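Local structure of F5/8 type C domain protein (Clostridium perfringens, 7JRM) at residues A407-V412 with I420-A425. The protein probably helps a mucin-targeting O-glycopeptidase recognise host glycans, contributing a carbohydrate-binding module together with further domains of the ZmpB enzyme. Residues are numbered along the deposited sequence; the frame is centred on the assembly and turned at random.
Sequences AKTIRV and ILEQDA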
ATOM      1  N   ALA A 407      16.142  -8.739  39.825  1.00 35.36           N
ATOM      2  CA  ALA A 407      16.704  -9.215  41.081  1.00 36.98           C
ATOM      3  C   ALA A 407      15.604  -9.767  41.978  1.00 40.25           C
ATOM      4  O   ALA A 407      14.507  -9.206  42.061  1.00 40.37           O
ATOM      5  CB  ALA A 407      17.455  -8.089  41.789  1.00 38.91           C
ATOM      6  N   LYS A 408      15.902 -10.875  42.657  1.00 41.32           N
ATOM      7  CA  LYS A 408      14.902 -11.612  43.423  1.00 41.15           C
ATOM      8  C   LYS A 408      15.201 -11.583  44.918  1.00 43.61           C
ATOM      9  O   LYS A 408      14.449 -10.977  45.684  1.00 45.85           O
ATOM     10  CB  LYS A 408      14.808 -13.052  42.913  1.00 38.67           C
ATOM     11  CG  LYS A 408      14.361 -13.170  41.466  1.00 40.39           C
ATOM     12  CD  LYS A 408      13.075 -12.397  41.222  1.00 41.58           C
ATOM     13  CE  LYS A 408      12.682 -12.432  39.755  1.00 39.77           C
ATOM     14  NZ  LYS A 408      11.779 -11.304  39.396  1.00 35.29           N
ATOM     15  N   THR A 409      16.279 -12.226  45.361  1.00 45.05           N
ATOM     16  CA  THR A 409      16.542 -12.434  46.778  1.00 43.24           C
ATOM     17  C   THR A 409      17.845 -11.759  47.179  1.00 48.81           C
ATOM     18  O   THR A 409      18.883 -11.972  46.544  1.00 45.02           O
ATOM     19  CB  THR A 409      16.602 -13.930  47.107  1.00 48.82           C
ATOM     20  OG1 THR A 409      15.319 -14.524  46.873  1.00 49.55           O
ATOM     21  CG2 THR A 409      16.997 -14.145  48.559  1.00 51.41           C
ATOM     22  N   ILE A 410      17.784 -10.950  48.235  1.00 49.15           N
ATOM     23  CA  ILE A 410      18.955 -10.333  48.844  1.00 45.49           C
ATOM     24  C   ILE A 410      19.204 -11.046  50.165  1.00 44.19           C
ATOM     25  O   ILE A 410      18.418 -10.908  51.110  1.00 50.22           O
ATOM     26  CB  ILE A 410      18.763  -8.827  49.064  1.00 45.37           C
ATOM     27  CG1 ILE A 410      18.482  -8.119  47.740  1.00 44.52           C
ATOM     28  CG2 ILE A 410      19.986  -8.228  49.745  1.00 44.58           C
ATOM     29  CD1 ILE A 410      19.676  -8.040  46.829  1.00 39.14           C
ATOM     30  N   ARG A 411      20.290 -11.810  50.240  1.00 42.66           N
ATOM     31  CA  ARG A 411      20.656 -12.511  51.462  1.00 46.89           C
ATOM     32  C   ARG A 411      22.101 -12.193  51.815  1.00 46.25           C
ATOM     33  O   ARG A 411      22.953 -12.052  50.931  1.00 42.09           O
ATOM     34  CB  ARG A 411      20.441 -14.032  51.322  1.00 48.78           C
ATOM     35  CG  ARG A 411      21.609 -14.811  50.738  1.00 46.94           C
ATOM     36  CD  ARG A 411      21.523 -16.283  51.111  1.00 49.59           C
ATOM     37  NE  ARG A 411      20.153 -16.787  51.039  1.00 49.75           N
ATOM     38  CZ  ARG A 411      19.665 -17.485  50.018  1.00 58.84           C
ATOM     39  NH1 ARG A 411      20.435 -17.770  48.977  1.00 55.09           N
ATOM     40  NH2 ARG A 411      18.406 -17.901  50.040  1.00 58.95           N
ATOM     41  N   VAL A 412      22.365 -12.054  53.112  1.00 43.62           N
ATOM     42  CA  VAL A 412      23.692 -11.736  53.625  1.00 40.20           C
ATOM     43  C   VAL A 412      24.215 -12.952  54.372  1.00 40.20           C
ATOM     44  O   VAL A 412      23.489 -13.561  55.169  1.00 42.76           O
ATOM     45  CB  VAL A 412      23.665 -10.495  54.535  1.00 43.71           C
ATOM     46  CG1 VAL A 412      25.081 -10.038  54.848  1.00 38.83           C
ATOM     47  CG2 VAL A 412      22.866  -9.377  53.883  1.00 37.58           C
ATOM     48  N   ILE A 420      22.427 -14.467  57.731  1.00 42.83           N
ATOM     49  CA  ILE A 420      22.127 -13.569  58.840  1.00 44.03           C
ATOM     50  C   ILE A 420      20.882 -12.733  58.580  1.00 42.95           C
ATOM     51  O   ILE A 420      20.277 -12.228  59.534  1.00 47.48           O
ATOM     52  CB  ILE A 420      23.334 -12.667  59.150  1.00 41.34           C
ATOM     53  CG1 ILE A 420      23.329 -11.428  58.253  1.00 44.59           C
ATOM     54  CG2 ILE A 420      24.631 -13.449  58.992  1.00 42.99           C
ATOM     55  CD1 ILE A 420      24.578 -10.592  58.369  1.00 43.40           C
ATOM     56  N   LEU A 421      20.479 -12.578  57.321  1.00 41.35           N
ATOM     57  CA  LEU A 421      19.244 -11.883  56.983  1.00 48.32           C
ATOM     58  C   LEU A 421      18.912 -12.168  55.525  1.00 52.02           C
ATOM     59  O   LEU A 421      19.775 -12.574  54.742  1.00 48.47           O
ATOM     60  CB  LEU A 421      19.343 -10.371  57.252  1.00 46.41           C
ATOM     61  CG  LEU A 421      19.973  -9.385  56.262  1.00 47.99           C
ATOM     62  CD1 LEU A 421      18.996  -8.951  55.173  1.00 48.80           C
ATOM     63  CD2 LEU A 421      20.489  -8.169  57.015  1.00 38.78           C
ATOM     64  N   GLU A 422      17.645 -11.955  55.178  1.00 52.10           N
ATOM     65  CA  GLU A 422      17.160 -12.167  53.822  1.00 49.48           C
ATOM     66  C   GLU A 422      15.905 -11.328  53.629  1.00 47.84           C
ATOM     67  O   GLU A 422      15.075 -11.234  54.537  1.00 53.74           O
ATOM     68  CB  GLU A 422      16.869 -13.649  53.558  1.00 51.47           C
ATOM     69  CG  GLU A 422      16.337 -13.945  52.167  1.00 51.91           C
ATOM     70  CD  GLU A 422      16.413 -15.417  51.816  1.00 57.18           C
ATOM     71  OE1 GLU A 422      17.494 -16.017  51.996  1.00 57.57           O
ATOM     72  OE2 GLU A 422      15.393 -15.973  51.359  1.00 59.99           O
ATOM     73  N   GLN A 423      15.776 -10.718  52.453  1.00 50.42           N
ATOM     74  CA  GLN A 423      14.654  -9.834  52.170  1.00 51.35           C
ATOM     75  C   GLN A 423      14.385  -9.828  50.671  1.00 50.65           C
ATOM     76  O   GLN A 423      15.045 -10.524  49.894  1.00 49.86           O
ATOM     77  CB  GLN A 423      14.928  -8.418  52.687  1.00 47.02           C
ATOM     78  CG  GLN A 423      16.037  -7.695  51.939  1.00 49.98           C
ATOM     79  CD  GLN A 423      16.751  -6.676  52.803  1.00 53.15           C
ATOM     80  OE1 GLN A 423      16.840  -6.828  54.021  1.00 54.59           O
ATOM     81  NE2 GLN A 423      17.265  -5.625  52.174  1.00 55.51           N
ATOM     82  N   ASP A 424      13.400  -9.028  50.269  1.00 46.56           N
ATOM     83  CA  ASP A 424      13.065  -8.874  48.863  1.00 47.57           C
ATOM     84  C   ASP A 424      14.013  -7.884  48.198  1.00 46.64           C
ATOM     85  O   ASP A 424      14.469  -6.915  48.814  1.00 43.12           O
ATOM     86  CB  ASP A 424      11.618  -8.404  48.703  1.00 46.68           C
ATOM     87  CG  ASP A 424      10.626  -9.549  48.728  1.00 49.31           C
ATOM     88  OD1 ASP A 424      11.019 -10.671  49.112  1.00 47.01           O
ATOM     89  OD2 ASP A 424       9.452  -9.328  48.363  1.00 47.24           O
ATOM     90  N   ALA A 425      14.304  -8.134  46.925  1.00 46.31           N
ATOM     91  CA  ALA A 425      15.271  -7.337  46.184  1.00 42.57           C
ATOM     92  C   ALA A 425      14.598  -6.126  45.553  1.00 45.07           C
ATOM     93  O   ALA A 425      13.579  -6.258  44.865  1.00 50.08           O
ATOM     94  CB  ALA A 425      15.950  -8.180  45.104  1.00 44.08           C
TER
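E422 OE1 is gripped by two nitrogens of one guanidinium: R411 NE and R411 NH2 each donate to it, both at 2.9 Å. The pairing is a side-on salt bridge concentrated on a single oxygen, with both donors on the same face of the carboxylate plane; NH2 takes its syn side and NE its anti side. The two flat groups are turned 58° against each other, and both bonds are bent, with N-H...O angles of 135°. R411 and E422 form a non-hydrogen-bonded antiparallel pair and their side chains run side by side in the same direction. The R411 chain bends at chi3, placing NE close to OE1. E422 CG, anti to its backbone N, lies against T409 CG2, which is also 3.5 Å from E422 CD and over one face of the guanidinium, toward its rim.

The opposite face of the sheet carries I410, V412, L421 and Q423. V412 divides its branches: CG1 meets I420 CD1 at 3.6 Å, while CG2 meets L421 CG at 3.7 Å. At the other end I410 CG1 packs on A425 CB, which also touches A407 CB.

Between these faces the backbones pair reciprocally at I410 and Q423, where I410 N donates to Q423 O in a nearly straight bond. Toward the start of strand 407-413, K408 O accepts from A425 N at 3.1 Å, with the donor well above the carbonyl plane. K408 and T409 both face L446 of strand 440-449, the neighbour on the far side of strand 407-413, which defines a classic beta bulge. The N-to-C directions of the two short strand segments are 162° apart, close to antiparallel, and strand 419-424 is outermost in its mixed sheet within the chain: an antiparallel beta hairpin at the sheet's edge.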